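PDB 6UTC: transcriptional activator ToxR from Vibrio vulnificus, which is a membrane-spanning transcription activator whose periplasmic domain, the part described here, interacts with ToxS and bile salts and probably serves as a sensor. Local coordinates for residues V25-W39 and P60-L73. Numbering follows the deposited sequence. Where two conformers were deposited one is given.
Sequences VEVLTPLNHPPLQAW and PVKVIATGGQGNQL. With SO4 (sulfate ion), chain B.
Val63 and Leu28 set the parallel pairing of strands 25-30 and 62-67: Val63 N gives its hydrogen to Glu26 O at 2.8 Å and Leu28 N returns one to Val63 O at 2.9 Å, the latter almost straight at 174°. Ala65 N continues the ladder to Leu28 O. Pro30 has no N-H to offer Ala65 O, and the hydroxyl of Thr29, with OG1 anti to the backbone N (chi1 -167°), supplies the donor instead, at 2.8 Å. The backbone of Thr29 bonds to Arg17 of strand 16-22.

From the end of the Pro30-His33 turn onward, side chains tie the loop to the end of strand 62-67 and the turn that follows. His33 gives ND1-H to Pro34 O, which leaves NE2 as an acceptor for Gly67 N at 2.9 Å, with the donor tilted from the ring plane. Trp39 points NE1-H in its ring plane at a lone pair of Gly68 O, 2.9 Å away. Gly68 suits this place: its phi is positive, and its bare CA lies close against the indole, 3.3 Å from Trp39 NE1. Gln69 folds back so that NE2 bonds Gly67 O and, weakly, Pro35 O.

Apolar packing fills in around these bonds. Leu73 CB sits over the six-membered ring of Trp39, a CH-pi contact 3.6 Å from the centroid, while Leu36 CD2 meets Leu73 CD1. Beta-branched Val27 and Val63 lie side by side, CG2 to CG1 at 3.6 Å; on the other face Leu28 CD1 touches Ile64 CD1.

Helix 40-52 completes this beta-alpha-beta unit, and the chemistry implies that the first leg of its crossover is held to the end of strand 62-67 by directional side-chain bonds, His33 showing a pattern consistent with a neutral ring protonated at ND1.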
ATOM      1  N   VAL A  25       5.715  -0.588  -7.839  1.00 19.33           N
ATOM      2  CA  VAL A  25       5.327  -1.178  -6.565  1.00 17.87           C
ATOM      3  C   VAL A  25       4.189  -2.149  -6.845  1.00 19.06           C
ATOM      4  O   VAL A  25       3.156  -1.763  -7.408  1.00 17.52           O
ATOM      5  CB  VAL A  25       4.897  -0.103  -5.552  1.00 18.68           C
ATOM      6  CG1 VAL A  25       4.509  -0.752  -4.224  1.00 20.00           C
ATOM      7  CG2 VAL A  25       6.009   0.925  -5.348  1.00 19.15           C
ATOM      8  N   GLU A  26       4.372  -3.412  -6.468  1.00 16.85           N
ATOM      9  CA  GLU A  26       3.308  -4.396  -6.628  1.00 16.92           C
ATOM     10  C   GLU A  26       2.289  -4.180  -5.527  1.00 14.46           C
ATOM     11  O   GLU A  26       2.616  -4.336  -4.349  1.00 16.15           O
ATOM     12  CB  GLU A  26       3.869  -5.804  -6.484  1.00 18.00           C
ATOM     13  CG  GLU A  26       4.848  -6.200  -7.544  1.00 22.88           C
ATOM     14  CD  GLU A  26       5.363  -7.604  -7.313  1.00 31.17           C
ATOM     15  OE1 GLU A  26       4.549  -8.548  -7.382  1.00 33.57           O
ATOM     16  OE2 GLU A  26       6.568  -7.758  -7.037  1.00 35.79           O
ATOM     17  N   VAL A  27       1.055  -3.857  -5.896  1.00 13.23           N
ATOM     18  CA  VAL A  27      -0.036  -3.797  -4.932  1.00 14.11           C
ATOM     19  C   VAL A  27      -0.693  -5.168  -4.922  1.00 13.58           C
ATOM     20  O   VAL A  27      -1.307  -5.573  -5.907  1.00 13.72           O
ATOM     21  CB  VAL A  27      -1.041  -2.693  -5.268  1.00 15.45           C
ATOM     22  CG1 VAL A  27      -2.155  -2.678  -4.233  1.00 17.44           C
ATOM     23  CG2 VAL A  27      -0.332  -1.345  -5.340  1.00 16.74           C
ATOM     24  N   LEU A  28      -0.561  -5.866  -3.806  1.00 12.51           N
ATOM     25  CA  LEU A  28      -0.957  -7.260  -3.670  1.00 12.83           C
ATOM     26  C   LEU A  28      -2.026  -7.399  -2.605  1.00 12.68           C
ATOM     27  O   LEU A  28      -2.119  -6.575  -1.692  1.00 14.03           O
ATOM     28  CB  LEU A  28       0.233  -8.107  -3.224  1.00 14.03           C
ATOM     29  CG  LEU A  28       1.452  -8.105  -4.134  1.00 14.23           C
ATOM     30  CD1 LEU A  28       2.632  -8.740  -3.408  1.00 16.79           C
ATOM     31  CD2 LEU A  28       1.141  -8.858  -5.415  1.00 15.78           C
ATOM     32  N   THR A  29      -2.829  -8.453  -2.722  1.00 12.35           N
ATOM     33  CA  THR A  29      -3.767  -8.813  -1.670  1.00 12.92           C
ATOM     34  C   THR A  29      -3.809 -10.331  -1.607  1.00 12.43           C
ATOM     35  O   THR A  29      -3.514 -10.990  -2.609  1.00 13.23           O
ATOM     36  CB  THR A  29      -5.158  -8.195  -1.921  1.00 14.31           C
ATOM     37  OG1 THR A  29      -5.970  -8.305  -0.750  1.00 14.10           O
ATOM     38  CG2 THR A  29      -5.888  -8.853  -3.069  1.00 12.70           C
ATOM     39  N   PRO A  30      -4.125 -10.920  -0.455  1.00 13.47           N
ATOM     40  CA  PRO A  30      -4.227 -12.381  -0.403  1.00 14.45           C
ATOM     41  C   PRO A  30      -5.185 -12.901  -1.471  1.00 13.78           C
ATOM     42  O   PRO A  30      -6.172 -12.250  -1.825  1.00 13.96           O
ATOM     43  CB  PRO A  30      -4.742 -12.651   1.018  1.00 15.07           C
ATOM     44  CG  PRO A  30      -4.223 -11.489   1.809  1.00 15.42           C
ATOM     45  CD  PRO A  30      -4.353 -10.311   0.869  1.00 14.10           C
ATOM     46  N   LEU A  31      -4.873 -14.097  -1.984  1.00 15.15           N
ATOM     47  CA  LEU A  31      -5.561 -14.665  -3.146  1.00 14.71           C
ATOM     48  C   LEU A  31      -7.070 -14.526  -3.053  1.00 13.68           C
ATOM     49  O   LEU A  31      -7.730 -14.078  -3.997  1.00 14.99           O
ATOM     50  CB  LEU A  31      -5.205 -16.145  -3.286  1.00 17.89           C
ATOM     51  CG  LEU A  31      -5.966 -16.884  -4.387  1.00 19.36           C
ATOM     52  CD1 LEU A  31      -5.601 -16.329  -5.757  1.00 20.73           C
ATOM     53  CD2 LEU A  31      -5.663 -18.372  -4.314  1.00 20.91           C
ATOM     54  N   ASN A  32      -7.638 -14.926  -1.924  1.00 14.13           N
ATOM     55  CA  ASN A  32      -9.081 -14.946  -1.799  1.00 14.31           C
ATOM     56  C   ASN A  32      -9.637 -13.786  -0.990  1.00 13.41           C
ATOM     57  O   ASN A  32     -10.813 -13.816  -0.606  1.00 15.15           O
ATOM     58  CB  ASN A  32      -9.546 -16.301  -1.273  1.00 18.20           C
ATOM     59  CG  ASN A  32      -9.372 -17.393  -2.308  1.00 18.97           C
ATOM     60  OD1 ASN A  32      -9.849 -17.258  -3.428  1.00 24.46           O
ATOM     61  ND2 ASN A  32      -8.649 -18.431  -1.959  1.00 24.17           N
ATOM     62  N   HIS A  33      -8.834 -12.755  -0.744  1.00 13.32           N
ATOM     63  CA  HIS A  33      -9.350 -11.585  -0.065  1.00 13.32           C
ATOM     64  C   HIS A  33     -10.506 -10.988  -0.871  1.00 13.26           C
ATOM     65  O   HIS A  33     -10.494 -11.016  -2.099  1.00 13.71           O
ATOM     66  CB  HIS A  33      -8.230 -10.561   0.081  1.00 12.48           C
ATOM     67  CG  HIS A  33      -8.567  -9.439   1.000  1.00 12.93           C
ATOM     68  ND1 HIS A  33      -9.329  -8.355   0.614  1.00 12.36           N
ATOM     69  CD2 HIS A  33      -8.244  -9.232   2.299  1.00 13.32           C
ATOM     70  CE1 HIS A  33      -9.478  -7.539   1.643  1.00 12.50           C
ATOM     71  NE2 HIS A  33      -8.827  -8.046   2.679  1.00 12.85           N
ATOM     72  N   PRO A  34     -11.501 -10.417  -0.201  1.00 13.16           N
ATOM     73  CA  PRO A  34     -12.623  -9.792  -0.914  1.00 13.45           C
ATOM     74  C   PRO A  34     -12.166  -8.638  -1.790  1.00 15.17           C
ATOM     75  O   PRO A  34     -11.033  -8.132  -1.657  1.00 15.30           O
ATOM     76  CB  PRO A  34     -13.519  -9.288   0.234  1.00 15.67           C
ATOM     77  CG  PRO A  34     -13.181 -10.160   1.405  1.00 18.95           C
ATOM     78  CD  PRO A  34     -11.711 -10.438   1.257  1.00 14.61           C
ATOM     79  N   PRO A  35     -13.037  -8.154  -2.676  1.00 17.17           N
ATOM     80  CA  PRO A  35     -12.625  -7.141  -3.653  1.00 18.01           C
ATOM     81  C   PRO A  35     -12.192  -5.831  -3.005  1.00 15.89           C
ATOM     82  O   PRO A  35     -12.738  -5.397  -1.991  1.00 17.01           O
ATOM     83  CB  PRO A  35     -13.878  -6.951  -4.517  1.00 19.49           C
ATOM     84  CG  PRO A  35     -14.687  -8.203  -4.305  1.00 23.59           C
ATOM     85  CD  PRO A  35     -14.426  -8.604  -2.902  1.00 19.91           C
ATOM     86  N   LEU A  36     -11.193  -5.202  -3.622  1.00 16.43           N
ATOM     87  CA  LEU A  36     -10.660  -3.930  -3.161  1.00 16.95           C
ATOM     88  C   LEU A  36     -10.626  -2.863  -4.243  1.00 19.68           C
ATOM     89  O   LEU A  36     -10.127  -1.765  -3.982  1.00 17.93           O
ATOM     90  CB  LEU A  36      -9.249  -4.121  -2.588  1.00 17.83           C
ATOM     91  CG  LEU A  36      -9.193  -4.877  -1.268  1.00 14.84           C
ATOM     92  CD1 LEU A  36      -7.746  -5.178  -0.909  1.00 17.64           C
ATOM     93  CD2 LEU A  36      -9.874  -4.078  -0.154  1.00 17.40           C
ATOM     94  N   GLN A  37     -11.167  -3.139  -5.432  1.00 19.34           N
ATOM     95  CA  GLN A  37     -11.087  -2.192  -6.546  1.00 24.66           C
ATOM     96  C   GLN A  37     -11.518  -0.776  -6.156  1.00 22.34           C
ATOM     97  O   GLN A  37     -10.916   0.211  -6.603  1.00 21.29           O
ATOM     98  CB  GLN A  37     -11.909  -2.717  -7.734  1.00 28.80           C
ATOM     99  CG  GLN A  37     -11.962  -1.780  -8.933  1.00 31.84           C
ATOM    100  CD  GLN A  37     -10.592  -1.473  -9.504  1.00 39.39           C
ATOM    101  OE1 GLN A  37      -9.721  -2.342  -9.565  1.00 43.65           O
ATOM    102  NE2 GLN A  37     -10.391  -0.226  -9.921  1.00 41.17           N
ATOM    103  N   ALA A  38     -12.534  -0.650  -5.304  1.00 20.44           N
ATOM    104  CA  ALA A  38     -13.026   0.669  -4.917  1.00 22.78           C
ATOM    105  C   ALA A  38     -11.973   1.506  -4.195  1.00 20.30           C
ATOM    106  O   ALA A  38     -12.078   2.738  -4.169  1.00 21.91           O
ATOM    107  CB  ALA A  38     -14.264   0.539  -4.031  1.00 24.03           C
ATOM    108  N   TRP A  39     -10.978   0.874  -3.595  1.00 17.22           N
ATOM    109  CA  TRP A  39      -9.932   1.597  -2.890  1.00 16.13           C
ATOM    110  C   TRP A  39      -8.794   2.031  -3.794  1.00 15.60           C
ATOM    111  O   TRP A  39      -7.893   2.726  -3.327  1.00 13.84           O
ATOM    112  CB  TRP A  39      -9.356   0.716  -1.780  1.00 15.32           C
ATOM    113  CG  TRP A  39     -10.273   0.541  -0.612  1.00 14.34           C
ATOM    114  CD1 TRP A  39     -11.215  -0.442  -0.435  1.00 13.99           C
ATOM    115  CD2 TRP A  39     -10.325   1.360   0.556  1.00 13.47           C
ATOM    116  NE1 TRP A  39     -11.851  -0.269   0.772  1.00 15.39           N
ATOM    117  CE2 TRP A  39     -11.312   0.821   1.407  1.00 15.12           C
ATOM    118  CE3 TRP A  39      -9.624   2.496   0.973  1.00 14.82           C
ATOM    119  CZ2 TRP A  39     -11.623   1.381   2.639  1.00 16.54           C
ATOM    120  CZ3 TRP A  39      -9.934   3.058   2.205  1.00 16.57           C
ATOM    121  CH2 TRP A  39     -10.921   2.491   3.025  1.00 17.03           C
ATOM    122  N   PRO A  60       9.672   0.877  -1.894  1.00 17.40           N
ATOM    123  CA  PRO A  60       9.110  -0.407  -1.484  1.00 16.69           C
ATOM    124  C   PRO A  60       8.983  -1.312  -2.692  1.00 17.07           C
ATOM    125  O   PRO A  60       8.774  -0.857  -3.820  1.00 19.79           O
ATOM    126  CB  PRO A  60       7.732  -0.026  -0.933  1.00 17.21           C
ATOM    127  CG  PRO A  60       7.373   1.200  -1.708  1.00 18.40           C
ATOM    128  CD  PRO A  60       8.669   1.955  -1.846  1.00 19.05           C
ATOM    129  N   VAL A  61       9.148  -2.612  -2.440  0.61 14.40           N
ATOM    130  CA  VAL A  61       8.935  -3.630  -3.463  0.61 17.07           C
ATOM    131  C   VAL A  61       7.446  -3.836  -3.686  0.61 16.65           C
ATOM    132  O   VAL A  61       6.964  -3.936  -4.824  0.61 14.22           O
ATOM    133  CB  VAL A  61       9.617  -4.947  -3.036  0.61 16.83           C
ATOM    134  CG1 VAL A  61       9.365  -6.042  -4.069  0.61 20.08           C
ATOM    135  CG2 VAL A  61      11.115  -4.749  -2.790  0.61 17.90           C
ATOM    136  N   LYS A  62       6.691  -3.897  -2.601  1.00 15.56           N
ATOM    137  CA  LYS A  62       5.292  -4.248  -2.685  1.00 15.04           C
ATOM    138  C   LYS A  62       4.569  -3.596  -1.536  1.00 15.88           C
ATOM    139  O   LYS A  62       5.174  -3.154  -0.552  1.00 14.75           O
ATOM    140  CB  LYS A  62       5.086  -5.763  -2.670  1.00 19.96           C
ATOM    141  CG  LYS A  62       5.707  -6.466  -1.511  1.00 19.79           C
ATOM    142  CD  LYS A  62       5.909  -7.935  -1.873  1.00 23.31           C
ATOM    143  CE  LYS A  62       6.727  -8.672  -0.833  1.00 34.49           C
ATOM    144  NZ  LYS A  62       7.009 -10.058  -1.303  1.00 38.13           N
ATOM    145  N   VAL A  63       3.259  -3.522  -1.695  1.00 14.49           N
ATOM    146  CA  VAL A  63       2.358  -3.083  -0.645  1.00 13.78           C
ATOM    147  C   VAL A  63       1.214  -4.081  -0.595  1.00 14.03           C
ATOM    148  O   VAL A  63       0.621  -4.415  -1.633  1.00 15.01           O
ATOM    149  CB  VAL A  63       1.889  -1.619  -0.814  1.00 14.46           C
ATOM    150  CG1 VAL A  63       1.101  -1.407  -2.078  1.00 18.39           C
ATOM    151  CG2 VAL A  63       1.100  -1.160   0.410  1.00 16.65           C
ATOM    152  N   ILE A  64       0.964  -4.623   0.588  1.00 13.16           N
ATOM    153  CA  ILE A  64      -0.097  -5.601   0.786  1.00 13.07           C
ATOM    154  C   ILE A  64      -1.305  -4.852   1.313  1.00 12.96           C
ATOM    155  O   ILE A  64      -1.240  -4.221   2.378  1.00 13.61           O
ATOM    156  CB  ILE A  64       0.309  -6.697   1.780  1.00 13.89           C
ATOM    157  CG1 ILE A  64       1.728  -7.204   1.501  1.00 17.83           C
ATOM    158  CG2 ILE A  64      -0.751  -7.821   1.797  1.00 17.08           C
ATOM    159  CD1 ILE A  64       1.921  -7.795   0.167  1.00 20.98           C
ATOM    160  N   ALA A  65      -2.407  -4.932   0.586  1.00 12.37           N
ATOM    161  CA  ALA A  65      -3.647  -4.267   0.954  1.00 12.54           C
ATOM    162  C   ALA A  65      -4.630  -5.295   1.500  1.00 12.28           C
ATOM    163  O   ALA A  65      -4.904  -6.301   0.839  1.00 13.49           O
ATOM    164  CB  ALA A  65      -4.247  -3.590  -0.273  1.00 13.86           C
ATOM    165  N   THR A  66      -5.161  -5.040   2.700  1.00 12.40           N
ATOM    166  CA  THR A  66      -6.156  -5.912   3.311  1.00 12.78           C
ATOM    167  C   THR A  66      -7.193  -5.080   4.055  1.00 13.16           C
ATOM    168  O   THR A  66      -7.012  -3.885   4.315  1.00 13.84           O
ATOM    169  CB  THR A  66      -5.536  -6.908   4.291  1.00 13.24           C
ATOM    170  OG1 THR A  66      -4.872  -6.193   5.331  1.00 13.99           O
ATOM    171  CG2 THR A  66      -4.556  -7.835   3.598  1.00 15.62           C
ATOM    172  N   GLY A  67      -8.296  -5.731   4.409  1.00 12.75           N
ATOM    173  CA  GLY A  67      -9.387  -5.030   5.081  1.00 14.59           C
ATOM    174  C   GLY A  67     -10.272  -4.351   4.070  1.00 14.69           C
ATOM    175  O   GLY A  67     -10.657  -4.957   3.068  1.00 14.12           O
ATOM    176  N   GLY A  68     -10.632  -3.097   4.331  1.00 13.53           N
ATOM    177  CA  GLY A  68     -11.345  -2.322   3.335  1.00 14.51           C
ATOM    178  C   GLY A  68     -12.798  -2.668   3.145  1.00 15.53           C
ATOM    179  O   GLY A  68     -13.439  -2.124   2.243  1.00 15.52           O
ATOM    180  N   GLN A  69     -13.353  -3.563   3.955  1.00 15.73           N
ATOM    181  CA  GLN A  69     -14.763  -3.893   3.780  1.00 16.41           C
ATOM    182  C   GLN A  69     -15.653  -2.906   4.515  1.00 18.23           C
ATOM    183  O   GLN A  69     -16.806  -2.696   4.110  1.00 21.28           O
ATOM    184  CB  GLN A  69     -15.001  -5.357   4.150  1.00 20.75           C
ATOM    185  CG  GLN A  69     -13.993  -6.277   3.439  1.00 20.72           C
ATOM    186  CD  GLN A  69     -14.038  -6.146   1.920  1.00 20.31           C
ATOM    187  OE1 GLN A  69     -15.032  -6.491   1.298  1.00 20.46           O
ATOM    188  NE2 GLN A  69     -12.963  -5.647   1.321  1.00 18.79           N
ATOM    189  N   GLY A  70     -15.130  -2.273   5.554  1.00 20.43           N
ATOM    190  CA  GLY A  70     -15.706  -1.085   6.142  1.00 19.48           C
ATOM    191  C   GLY A  70     -14.984   0.153   5.656  1.00 20.66           C
ATOM    192  O   GLY A  70     -14.600   0.254   4.484  1.00 23.22           O
ATOM    193  N   ASN A  71     -14.747   1.094   6.564  1.00 20.38           N
ATOM    194  CA  ASN A  71     -14.164   2.369   6.178  1.00 21.77           C
ATOM    195  C   ASN A  71     -12.657   2.441   6.395  1.00 17.30           C
ATOM    196  O   ASN A  71     -12.085   3.524   6.270  1.00 19.76           O
ATOM    197  CB  ASN A  71     -14.866   3.535   6.883  1.00 25.75           C
ATOM    198  CG  ASN A  71     -14.700   3.499   8.388  1.00 28.85           C
ATOM    199  OD1 ASN A  71     -14.021   2.634   8.939  1.00 33.30           O
ATOM    200  ND2 ASN A  71     -15.330   4.453   9.067  1.00 39.83           N
ATOM    201  N   GLN A  72     -12.007   1.317   6.697  1.00 17.75           N
ATOM    202  CA  GLN A  72     -10.582   1.294   7.005  1.00 16.57           C
ATOM    203  C   GLN A  72      -9.873   0.245   6.159  1.00 14.78           C
ATOM    204  O   GLN A  72     -10.344  -0.894   6.049  1.00 17.25           O
ATOM    205  CB  GLN A  72     -10.343   1.003   8.486  1.00 20.71           C
ATOM    206  CG  GLN A  72      -8.912   1.234   8.918  1.00 25.84           C
ATOM    207  CD  GLN A  72      -8.764   1.407  10.424  1.00 31.89           C
ATOM    208  OE1 GLN A  72      -7.652   1.376  10.952  1.00 37.72           O
ATOM    209  NE2 GLN A  72      -9.885   1.582  11.121  1.00 32.30           N
ATOM    210  N   LEU A  73      -8.744   0.634   5.577  1.00 14.27           N
ATOM    211  CA  LEU A  73      -7.886  -0.242   4.791  1.00 13.52           C
ATOM    212  C   LEU A  73      -6.502  -0.291   5.427  1.00 12.75           C
ATOM    213  O   LEU A  73      -5.992   0.733   5.892  1.00 14.18           O
ATOM    214  CB  LEU A  73      -7.767   0.305   3.364  1.00 14.61           C
ATOM    215  CG  LEU A  73      -6.972  -0.564   2.377  1.00 14.48           C
ATOM    216  CD1 LEU A  73      -7.834  -1.736   1.909  1.00 15.02           C
ATOM    217  CD2 LEU A  73      -6.487   0.234   1.182  1.00 17.52           C
TER
HETATM  218  S   SO4 B 301     -10.528  -7.018  -6.772  1.00 21.94           S
HETATM  219  O1  SO4 B 301     -11.432  -8.153  -6.942  1.00 28.16           O
HETATM  220  O2  SO4 B 301      -9.857  -7.109  -5.479  1.00 20.42           O
HETATM  221  O3  SO4 B 301     -11.333  -5.791  -6.785  1.00 24.37           O
HETATM  222  O4  SO4 B 301      -9.560  -7.010  -7.862  1.00 26.44           O
HETATM  223  O   HOH W   1     -15.443  -5.834  -1.121  1.00 35.91           O